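Local atomic coordinates of flavin-containing monooxygenase (Allium sativum, PDB entry 6WPU), a protein that catalyses, as a flavin-dependent monooxygenase of garlic, the oxygenation of the sulfur of S-allyl-L-cysteine, using bound flavin-adenine dinucleotide. Residues A[182-188]-A[292-298]; A[192-198]-A[269-275]; A[325-329]-A[367-371]. One frame throughout, in Å; residues are numbered along the deposited sequence. Where two conformers were deposited one is given.

Contact 1 of 3, residues A[182-188]-A[292-298]. With FAD (flavin-adenine dinucleotide), chain B.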
# COMPACT_ATOMS: atom_id res chain seq x y z
N HIS A 182 1.30 4.94 -1.35
CA HIS A 182 2.20 4.68 -2.47
C HIS A 182 1.60 3.69 -3.46
O HIS A 182 2.33 2.90 -4.08
CB HIS A 182 3.57 4.16 -1.98
CG HIS A 182 3.49 2.91 -1.14
ND1 HIS A 182 3.57 2.93 0.23
CD2 HIS A 182 3.39 1.60 -1.50
CE1 HIS A 182 3.50 1.69 0.70
NE2 HIS A 182 3.38 0.87 -0.33
N TYR A 183 0.29 3.73 -3.66
CA TYR A 183 -0.36 2.83 -4.61
C TYR A 183 -1.20 3.61 -5.62
O TYR A 183 -2.33 3.23 -5.96
CB TYR A 183 -1.18 1.78 -3.87
CG TYR A 183 -0.30 0.72 -3.22
CD1 TYR A 183 0.58 -0.06 -4.00
CD2 TYR A 183 -0.31 0.51 -1.84
CE1 TYR A 183 1.41 -1.04 -3.43
CE2 TYR A 183 0.50 -0.46 -1.25
CZ TYR A 183 1.36 -1.24 -2.04
OH TYR A 183 2.18 -2.19 -1.45
N THR A 184 -0.65 4.70 -6.14
CA THR A 184 -1.37 5.55 -7.09
C THR A 184 -0.56 5.88 -8.33
O THR A 184 -1.12 5.90 -9.43
CB THR A 184 -1.80 6.85 -6.37
OG1 THR A 184 -2.73 6.51 -5.34
CG2 THR A 184 -2.48 7.81 -7.34
N GLU A 185 0.74 6.15 -8.20
CA GLU A 185 1.58 6.45 -9.34
C GLU A 185 2.16 5.14 -9.89
O GLU A 185 2.93 4.48 -9.19
CB GLU A 185 2.69 7.41 -8.95
CG GLU A 185 3.56 7.87 -10.11
CD GLU A 185 2.85 8.85 -11.06
OE1 GLU A 185 1.73 9.29 -10.75
OE2 GLU A 185 3.43 9.19 -12.11
N PRO A 186 1.84 4.76 -11.13
CA PRO A 186 2.20 3.42 -11.63
C PRO A 186 3.66 3.28 -12.03
O PRO A 186 4.32 4.24 -12.44
CB PRO A 186 1.31 3.27 -12.88
CG PRO A 186 1.22 4.65 -13.40
CD PRO A 186 1.05 5.51 -12.12
N ARG A 187 4.14 2.05 -11.95
CA ARG A 187 5.34 1.65 -12.66
C ARG A 187 4.97 0.57 -13.67
O ARG A 187 3.92 -0.08 -13.56
CB ARG A 187 6.45 1.18 -11.72
CG ARG A 187 6.35 -0.22 -11.23
CD ARG A 187 7.44 -0.55 -10.20
NE ARG A 187 8.81 -0.27 -10.64
CZ ARG A 187 9.64 -1.18 -11.16
NH1 ARG A 187 9.24 -2.44 -11.32
NH2 ARG A 187 10.88 -0.84 -11.51
N PHE A 188 5.84 0.35 -14.64
CA PHE A 188 5.47 -0.37 -15.85
C PHE A 188 6.46 -1.48 -16.19
O PHE A 188 7.61 -1.47 -15.74
CB PHE A 188 5.38 0.58 -17.04
CG PHE A 188 4.36 1.63 -16.85
CD1 PHE A 188 3.04 1.38 -17.17
CD2 PHE A 188 4.71 2.85 -16.30
CE1 PHE A 188 2.09 2.35 -16.96
CE2 PHE A 188 3.77 3.82 -16.10
CZ PHE A 188 2.46 3.57 -16.43
N HIS A 292 -0.66 -3.92 -17.65
CA HIS A 292 0.48 -3.97 -16.72
C HIS A 292 -0.05 -4.06 -15.29
O HIS A 292 -0.68 -3.11 -14.81
CB HIS A 292 1.37 -2.74 -16.84
CG HIS A 292 1.88 -2.45 -18.21
ND1 HIS A 292 3.23 -2.32 -18.49
CD2 HIS A 292 1.23 -2.23 -19.38
CE1 HIS A 292 3.38 -2.06 -19.77
NE2 HIS A 292 2.19 -1.99 -20.34
N CYS A 293 0.15 -5.19 -14.63
CA CYS A 293 -0.09 -5.27 -13.18
C CYS A 293 1.25 -5.26 -12.45
O CYS A 293 1.58 -6.14 -11.68
CB CYS A 293 -0.93 -6.50 -12.83
SG CYS A 293 -1.81 -6.42 -11.19
N THR A 294 2.02 -4.21 -12.73
CA THR A 294 3.41 -4.11 -12.33
C THR A 294 3.63 -3.17 -11.14
O THR A 294 4.77 -2.83 -10.84
CB THR A 294 4.24 -3.65 -13.53
OG1 THR A 294 3.47 -2.69 -14.28
CG2 THR A 294 4.56 -4.84 -14.45
N GLY A 295 2.56 -2.73 -10.48
CA GLY A 295 2.70 -1.99 -9.24
C GLY A 295 2.92 -0.50 -9.42
O GLY A 295 2.57 0.11 -10.45
N TYR A 296 3.52 0.09 -8.39
CA TYR A 296 3.50 1.54 -8.23
C TYR A 296 4.87 2.03 -7.78
O TYR A 296 5.77 1.25 -7.46
CB TYR A 296 2.42 1.95 -7.23
CG TYR A 296 1.06 1.55 -7.72
CD1 TYR A 296 0.29 2.43 -8.48
CD2 TYR A 296 0.54 0.28 -7.45
CE1 TYR A 296 -0.95 2.07 -8.97
CE2 TYR A 296 -0.70 -0.10 -7.93
CZ TYR A 296 -1.44 0.80 -8.69
OH TYR A 296 -2.67 0.42 -9.19
N VAL A 297 5.01 3.36 -7.77
CA VAL A 297 6.22 4.01 -7.28
C VAL A 297 5.80 5.00 -6.19
O VAL A 297 4.64 5.42 -6.10
CB VAL A 297 7.02 4.72 -8.39
CG1 VAL A 297 7.42 3.73 -9.48
CG2 VAL A 297 6.21 5.85 -8.97
N TYR A 298 6.76 5.34 -5.34
CA TYR A 298 6.59 6.41 -4.37
C TYR A 298 6.53 7.74 -5.11
O TYR A 298 7.19 7.92 -6.13
CB TYR A 298 7.75 6.41 -3.37
CG TYR A 298 7.81 5.13 -2.57
CD1 TYR A 298 8.67 4.11 -2.94
CD2 TYR A 298 6.99 4.94 -1.46
CE1 TYR A 298 8.73 2.92 -2.21
CE2 TYR A 298 7.03 3.77 -0.72
CZ TYR A 298 7.91 2.75 -1.11
OH TYR A 298 7.99 1.56 -0.41
PA FAD B . -3.83 5.36 1.05
O1A FAD B . -4.99 4.39 1.28
O2A FAD B . -3.35 5.63 -0.28
O5B FAD B . -4.15 6.76 1.54
C5B FAD B . -3.40 7.95 1.31
C4B FAD B . -4.30 9.20 1.47
O4B FAD B . -3.61 10.41 1.38
C3B FAD B . -5.43 9.24 0.47
O3B FAD B . -6.65 9.42 1.11
C2B FAD B . -5.11 10.41 -0.39
O2B FAD B . -6.24 11.05 -0.88
C1B FAD B . -4.37 11.29 0.58
N9A FAD B . -3.45 12.21 -0.05
C8A FAD B . -2.51 11.88 -1.02
N7A FAD B . -1.83 12.98 -1.38
C5A FAD B . -2.32 14.08 -0.67
C6A FAD B . -2.01 15.44 -0.65
N6A FAD B . -0.97 15.99 -1.48
N1A FAD B . -2.67 16.25 0.19
C2A FAD B . -3.66 15.79 1.00
N3A FAD B . -4.00 14.48 1.01
C4A FAD B . -3.35 13.61 0.19
N1 FAD B . -3.92 -4.13 2.84
C2 FAD B . -4.64 -5.02 3.71
O2 FAD B . -4.49 -4.93 5.05
N3 FAD B . -5.40 -6.04 3.19
C4 FAD B . -5.56 -6.17 1.83
O4 FAD B . -6.32 -7.16 1.29
C4X FAD B . -5.04 -5.14 0.91
N5 FAD B . -5.40 -5.15 -0.43
C5X FAD B . -4.93 -4.14 -1.27
C6 FAD B . -5.29 -4.16 -2.63
C7 FAD B . -4.83 -3.14 -3.46
C7M FAD B . -5.21 -3.18 -4.91
C8 FAD B . -4.02 -2.13 -2.96
C8M FAD B . -3.50 -1.03 -3.83
C9 FAD B . -3.66 -2.11 -1.61
C9A FAD B . -4.11 -3.12 -0.76
N10 FAD B . -3.76 -3.09 0.63
C10 FAD B . -4.23 -4.10 1.48
C1' FAD B . -2.87 -2.04 1.15
C2' FAD B . -3.42 -0.66 1.42
O2' FAD B . -2.64 0.26 0.78
C3' FAD B . -3.26 -0.45 2.91
O3' FAD B . -4.22 -1.28 3.44
C4' FAD B . -3.51 0.97 3.41
O4' FAD B . -4.70 1.40 2.87
C5' FAD B . -2.39 1.99 3.17
O5' FAD B . -3.04 3.21 3.38
P FAD B . -2.46 4.68 3.33
O1P FAD B . -3.19 5.63 4.36
O2P FAD B . -0.90 4.50 3.44
O3P FAD B . -2.53 5.02 1.72
O HOH W 1 1.99 6.06 -5.73
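With CG anti to the carbonyl carbon in both Y183 (chi1 -74°) and Y296 (chi1 -62°), the two side chains cross at about a right angle, Y296 CD2 lying at the edge of the Y183 ring, 3.5 Å from Y183 CD1. One face of the Y296 ring is laid on backbone, Y183 C standing 3.4 Å above its plane near the rim; S84 OG hydrogen-bonds to both Y296 OH and Y183 O, linking the phenol end to the backbone it covers. Y183 also borders the flavin, its CB 3.6 Å from FAD C8M. H182 lies alongside Y298, the two side chains pointing the same way. Farther along, the segments run antiparallel as a short two-stranded ribbon, formed where the chain leaves the FAD-binding domain and where it returns from what is probably the NADPH-binding domain, as in other flavin-containing monooxygenases. V297 N donates to E185 O (2.8 Å), R187 N donates almost straight to G295 O (2.9 Å, 172° at the hydrogen), and water 1 bridges E185 N to V297 O. V297 sits between the side chains of E185 and R187, CG2 against E185 CG (3.5 Å) and CG1 against R187 CB, while the E185 carboxylate reaches a salt bridge with R78. T294 OG1 gives its proton to R187 O (2.7 Å). At the far end F188 turns its edge to the face of H292, whose NE2 and ND1 are engaged by Q201 and the backbone of A189, fixing the imidazole's rotation.

Contact 2 of 3, residues A[192-198]-A[269-275]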
# COMPACT_ATOMS: atom_id res chain seq x y z
N PRO A 192 9.13 -6.05 -25.05
CA PRO A 192 9.79 -6.00 -26.36
C PRO A 192 8.79 -5.82 -27.49
O PRO A 192 7.76 -6.50 -27.56
CB PRO A 192 10.49 -7.37 -26.45
CG PRO A 192 10.52 -7.90 -25.05
CD PRO A 192 9.33 -7.33 -24.35
N GLY A 193 9.10 -4.90 -28.40
CA GLY A 193 8.29 -4.66 -29.58
C GLY A 193 7.01 -3.89 -29.34
O GLY A 193 6.20 -3.76 -30.26
N ILE A 194 6.80 -3.36 -28.13
CA ILE A 194 5.51 -2.77 -27.80
C ILE A 194 5.20 -1.55 -28.66
O ILE A 194 4.02 -1.22 -28.86
CB ILE A 194 5.45 -2.44 -26.29
CG1 ILE A 194 4.01 -2.20 -25.84
CG2 ILE A 194 6.33 -1.24 -25.95
CD1 ILE A 194 3.13 -3.44 -25.94
N ASP A 195 6.22 -0.89 -29.20
CA ASP A 195 6.00 0.33 -29.97
C ASP A 195 5.28 0.09 -31.29
O ASP A 195 4.72 1.04 -31.85
CB ASP A 195 7.33 1.04 -30.23
CG ASP A 195 7.94 1.61 -28.96
OD1 ASP A 195 7.18 2.01 -28.04
OD2 ASP A 195 9.19 1.64 -28.88
N VAL A 196 5.28 -1.13 -31.81
CA VAL A 196 4.54 -1.46 -33.03
C VAL A 196 3.28 -2.27 -32.75
O VAL A 196 2.57 -2.65 -33.70
CB VAL A 196 5.42 -2.19 -34.06
CG1 VAL A 196 6.63 -1.34 -34.44
CG2 VAL A 196 5.85 -3.56 -33.53
N TRP A 197 2.98 -2.56 -31.49
CA TRP A 197 1.83 -3.40 -31.21
C TRP A 197 0.56 -2.55 -31.24
O TRP A 197 0.52 -1.51 -30.58
CB TRP A 197 2.00 -4.09 -29.86
CG TRP A 197 0.87 -5.00 -29.50
CD1 TRP A 197 0.62 -6.25 -30.01
CD2 TRP A 197 -0.15 -4.73 -28.55
NE1 TRP A 197 -0.51 -6.77 -29.42
CE2 TRP A 197 -1.01 -5.85 -28.52
CE3 TRP A 197 -0.44 -3.64 -27.71
CZ2 TRP A 197 -2.12 -5.93 -27.69
CZ3 TRP A 197 -1.54 -3.71 -26.88
CH2 TRP A 197 -2.37 -4.84 -26.88
N PRO A 198 -0.47 -2.94 -32.00
CA PRO A 198 -1.60 -2.03 -32.25
C PRO A 198 -2.75 -2.05 -31.25
O PRO A 198 -3.69 -1.26 -31.41
CB PRO A 198 -2.10 -2.52 -33.62
CG PRO A 198 -1.77 -3.98 -33.65
CD PRO A 198 -0.46 -4.10 -32.91
N LYS A 269 8.00 -12.60 -24.94
CA LYS A 269 9.22 -12.56 -25.72
C LYS A 269 9.21 -11.42 -26.73
O LYS A 269 10.22 -10.73 -26.88
CB LYS A 269 9.41 -13.91 -26.41
CG LYS A 269 10.28 -13.91 -27.64
CD LYS A 269 10.57 -15.34 -28.04
CE LYS A 269 10.71 -15.49 -29.54
NZ LYS A 269 10.73 -16.92 -29.96
N ILE A 270 8.09 -11.21 -27.41
CA ILE A 270 7.99 -10.18 -28.45
C ILE A 270 6.51 -9.89 -28.67
O ILE A 270 5.66 -10.78 -28.54
CB ILE A 270 8.71 -10.63 -29.76
CG1 ILE A 270 8.76 -9.49 -30.78
CG2 ILE A 270 8.05 -11.86 -30.41
CD1 ILE A 270 9.48 -8.27 -30.27
N THR A 271 6.20 -8.62 -28.95
CA THR A 271 4.89 -8.24 -29.48
C THR A 271 5.05 -7.80 -30.95
O THR A 271 6.06 -7.22 -31.33
CB THR A 271 4.23 -7.13 -28.65
OG1 THR A 271 5.06 -5.96 -28.63
CG2 THR A 271 4.02 -7.60 -27.21
N HIS A 272 4.04 -8.10 -31.77
CA HIS A 272 4.13 -7.88 -33.20
C HIS A 272 3.13 -6.84 -33.71
O HIS A 272 2.09 -6.58 -33.10
CB HIS A 272 3.91 -9.18 -33.97
CG HIS A 272 5.07 -10.12 -33.88
ND1 HIS A 272 4.92 -11.44 -33.50
CD2 HIS A 272 6.38 -9.94 -34.12
CE1 HIS A 272 6.11 -12.03 -33.52
NE2 HIS A 272 7.01 -11.14 -33.89
N ASN A 273 3.45 -6.30 -34.88
CA ASN A 273 2.62 -5.30 -35.53
C ASN A 273 1.24 -5.83 -35.91
O ASN A 273 0.31 -5.03 -36.07
CB ASN A 273 3.33 -4.77 -36.78
CG ASN A 273 2.66 -3.55 -37.35
OD1 ASN A 273 2.03 -2.77 -36.63
ND2 ASN A 273 2.78 -3.36 -38.67
N ASP A 274 1.07 -7.14 -36.06
CA ASP A 274 -0.23 -7.70 -36.38
C ASP A 274 -1.06 -8.02 -35.14
O ASP A 274 -2.10 -8.67 -35.26
CB ASP A 274 -0.08 -8.96 -37.25
CG ASP A 274 0.61 -10.09 -36.51
OD1 ASP A 274 0.91 -9.94 -35.31
OD2 ASP A 274 0.85 -11.13 -37.15
N GLY A 275 -0.63 -7.58 -33.96
CA GLY A 275 -1.39 -7.82 -32.76
C GLY A 275 -0.99 -9.06 -31.99
O GLY A 275 -1.42 -9.22 -30.85
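W197 reaches along segment 269-275 to its turn with its indole, CG set opposite the backbone N by chi1 of -179°. Its CB rests 3.8 Å from T271 OG1, and CG is 4.1 Å from T271 CB. Next, CD1 comes to 3.4 Å from H272 O at the ring's edge. On the pyrrole edge, NE1 donates to G275 O (3.0 Å, 153° at the hydrogen); the acceptor lies in the indole plane, yet NE1 stands well above the carbonyl plane. A phenylalanine here would probably leave G275 O without this donor and the type I turn H272-G275 less firmly tied to the loop. That turn joins strand 262-271 to 276-279 in a hairpin, and beyond it W197 packs on I290, V277 and V287, within the same mixed sheet and its connections. At the other end T271 N donates to P192 O (3.0 Å), while P192 CG lies 3.4 Å from K269 O and I270 CD1 approaches the P192 carbonyl. G193, at positive phi, passes so close to T271 O that a side chain would collide with it. Several backbone carbonyls line the contact, and two N-H donors, one backbone and one indole, tie the loop to the hairpin.

Contact 3 of 3, residues A[325-329]-A[367-371]. With SO4 (sulfate ion), chain F.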
# COMPACT_ATOMS: atom_id res chain seq x y z
N PRO A 325 13.96 10.71 8.04
CA PRO A 325 15.16 11.24 7.39
C PRO A 325 16.16 11.70 8.43
O PRO A 325 15.85 12.60 9.23
CB PRO A 325 14.64 12.43 6.57
CG PRO A 325 13.14 12.24 6.49
CD PRO A 325 12.76 11.50 7.75
N PRO A 326 17.37 11.11 8.47
CA PRO A 326 18.29 11.39 9.59
C PRO A 326 18.56 12.87 9.79
O PRO A 326 18.55 13.34 10.93
CB PRO A 326 19.56 10.63 9.19
CG PRO A 326 19.05 9.48 8.35
CD PRO A 326 17.90 10.07 7.57
N LEU A 327 18.76 13.63 8.71
CA LEU A 327 19.08 15.05 8.86
C LEU A 327 17.88 15.88 9.30
O LEU A 327 18.08 16.98 9.82
CB LEU A 327 19.64 15.61 7.56
CG LEU A 327 21.05 15.10 7.26
CD1 LEU A 327 21.60 15.71 5.98
CD2 LEU A 327 21.95 15.38 8.45
N LEU A 328 16.66 15.40 9.11
CA LEU A 328 15.45 16.17 9.40
C LEU A 328 14.61 15.54 10.51
O LEU A 328 13.47 15.96 10.70
CB LEU A 328 14.60 16.31 8.13
CG LEU A 328 15.25 16.98 6.93
CD1 LEU A 328 14.37 16.82 5.70
CD2 LEU A 328 15.49 18.45 7.23
N ALA A 329 15.14 14.56 11.22
CA ALA A 329 14.39 13.85 12.25
C ALA A 329 14.45 14.62 13.56
O ALA A 329 15.50 15.17 13.90
CB ALA A 329 14.94 12.45 12.46
N LYS A 367 22.02 12.03 14.71
CA LYS A 367 21.89 12.07 13.26
C LYS A 367 22.94 11.19 12.59
O LYS A 367 22.64 10.47 11.63
CB LYS A 367 22.00 13.50 12.75
CG LYS A 367 20.84 14.39 13.12
CD LYS A 367 21.02 15.78 12.53
CE LYS A 367 19.87 16.71 12.93
NZ LYS A 367 20.01 17.17 14.34
N LYS A 368 24.17 11.25 13.09
CA LYS A 368 25.24 10.43 12.52
C LYS A 368 24.95 8.95 12.72
O LYS A 368 25.16 8.14 11.80
CB LYS A 368 26.58 10.81 13.16
CG LYS A 368 27.80 10.22 12.47
CD LYS A 368 29.06 10.37 13.33
CE LYS A 368 30.27 9.79 12.63
NZ LYS A 368 29.86 9.04 11.40
N GLU A 369 24.46 8.57 13.90
CA GLU A 369 24.14 7.16 14.14
C GLU A 369 22.99 6.70 13.27
O GLU A 369 23.02 5.59 12.72
CB GLU A 369 23.82 6.94 15.61
CG GLU A 369 25.07 6.75 16.48
CD GLU A 369 24.86 7.24 17.90
OE1 GLU A 369 23.80 7.82 18.20
OE2 GLU A 369 25.78 7.04 18.72
N MET A 370 21.95 7.53 13.13
CA MET A 370 20.87 7.17 12.22
C MET A 370 21.38 7.01 10.80
O MET A 370 21.02 6.06 10.10
CB MET A 370 19.75 8.21 12.28
CG MET A 370 18.93 8.13 13.55
SD MET A 370 17.47 9.20 13.46
CE MET A 370 18.20 10.79 13.89
N MET A 371 22.24 7.93 10.36
CA MET A 371 22.75 7.86 9.00
C MET A 371 23.65 6.64 8.81
O MET A 371 23.60 5.99 7.76
CB MET A 371 23.49 9.15 8.65
CG MET A 371 23.90 9.22 7.19
SD MET A 371 22.50 9.14 6.04
CE MET A 371 21.82 10.80 6.26
S SO4 F . 22.83 15.15 16.78
O1 SO4 F . 23.51 14.76 15.55
O2 SO4 F . 21.79 14.19 17.12
O3 SO4 F . 23.80 15.17 17.87
O4 SO4 F . 22.24 16.48 16.59
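P326 is the knob of this contact, its ring pushed against the first turns of helix 367-383 between M370 and M371. P326 CB touches M370 CB at 3.9 Å, and M371 curls over the ring to bring CE within 3.7 Å of both CB and CG of P326. The curl comes from bends at chi2 (60°) and chi3 (74°), which fold the thioether back toward the proline. M370 bends only at its last torsion and slips its methyl past the other side of the P326 residue, CE meeting A329 CB at 3.9 Å and approaching P326 O. The third wall is the aliphatic arm of K367: CG lies 3.3 Å from P326 O, and CE continues to 3.6 Å from L327 O. The loop joined to the helix in this way leads into strand 332-334, at one margin of the parallel sheet of the FAD-binding fold, where P325 packs. At the helix start sits a sulfate, probably from the crystallisation liquor: the single N-H of K367 is shared between its O1 and O2 (3.2 Å each), and K367 NZ adds a weak bond. The two segments therefore meet through apolar side chains and lysine methylenes laid on two backbone carbonyls, with flexible methionines moulded to a rigid proline, while the positive end of the helix and the lysine ammonium probably together favour an anion at the edge.

Overall arrangement
Contact 1 lies nearest the middle of the molecule, its centre about 10 Å from that of the chain, and is the one of the three that borders the FAD pocket. Contact 2 follows directly in sequence, lies within the stretch of chain that contact 1 brackets, and sits about 22 Å from it, centre to centre, at the hairpin end of strand 262-271, about 32 Å from the centre of the chain. Contact 3 comes later, after the chain has returned to the FAD-binding side; it is about 28 Å from contact 1 between centres, with nearest atoms about 12 Å apart. Contacts 2 and 3, about 48 Å apart between centres, probably lie in different domains, with contact 1 near where the chain passes between them.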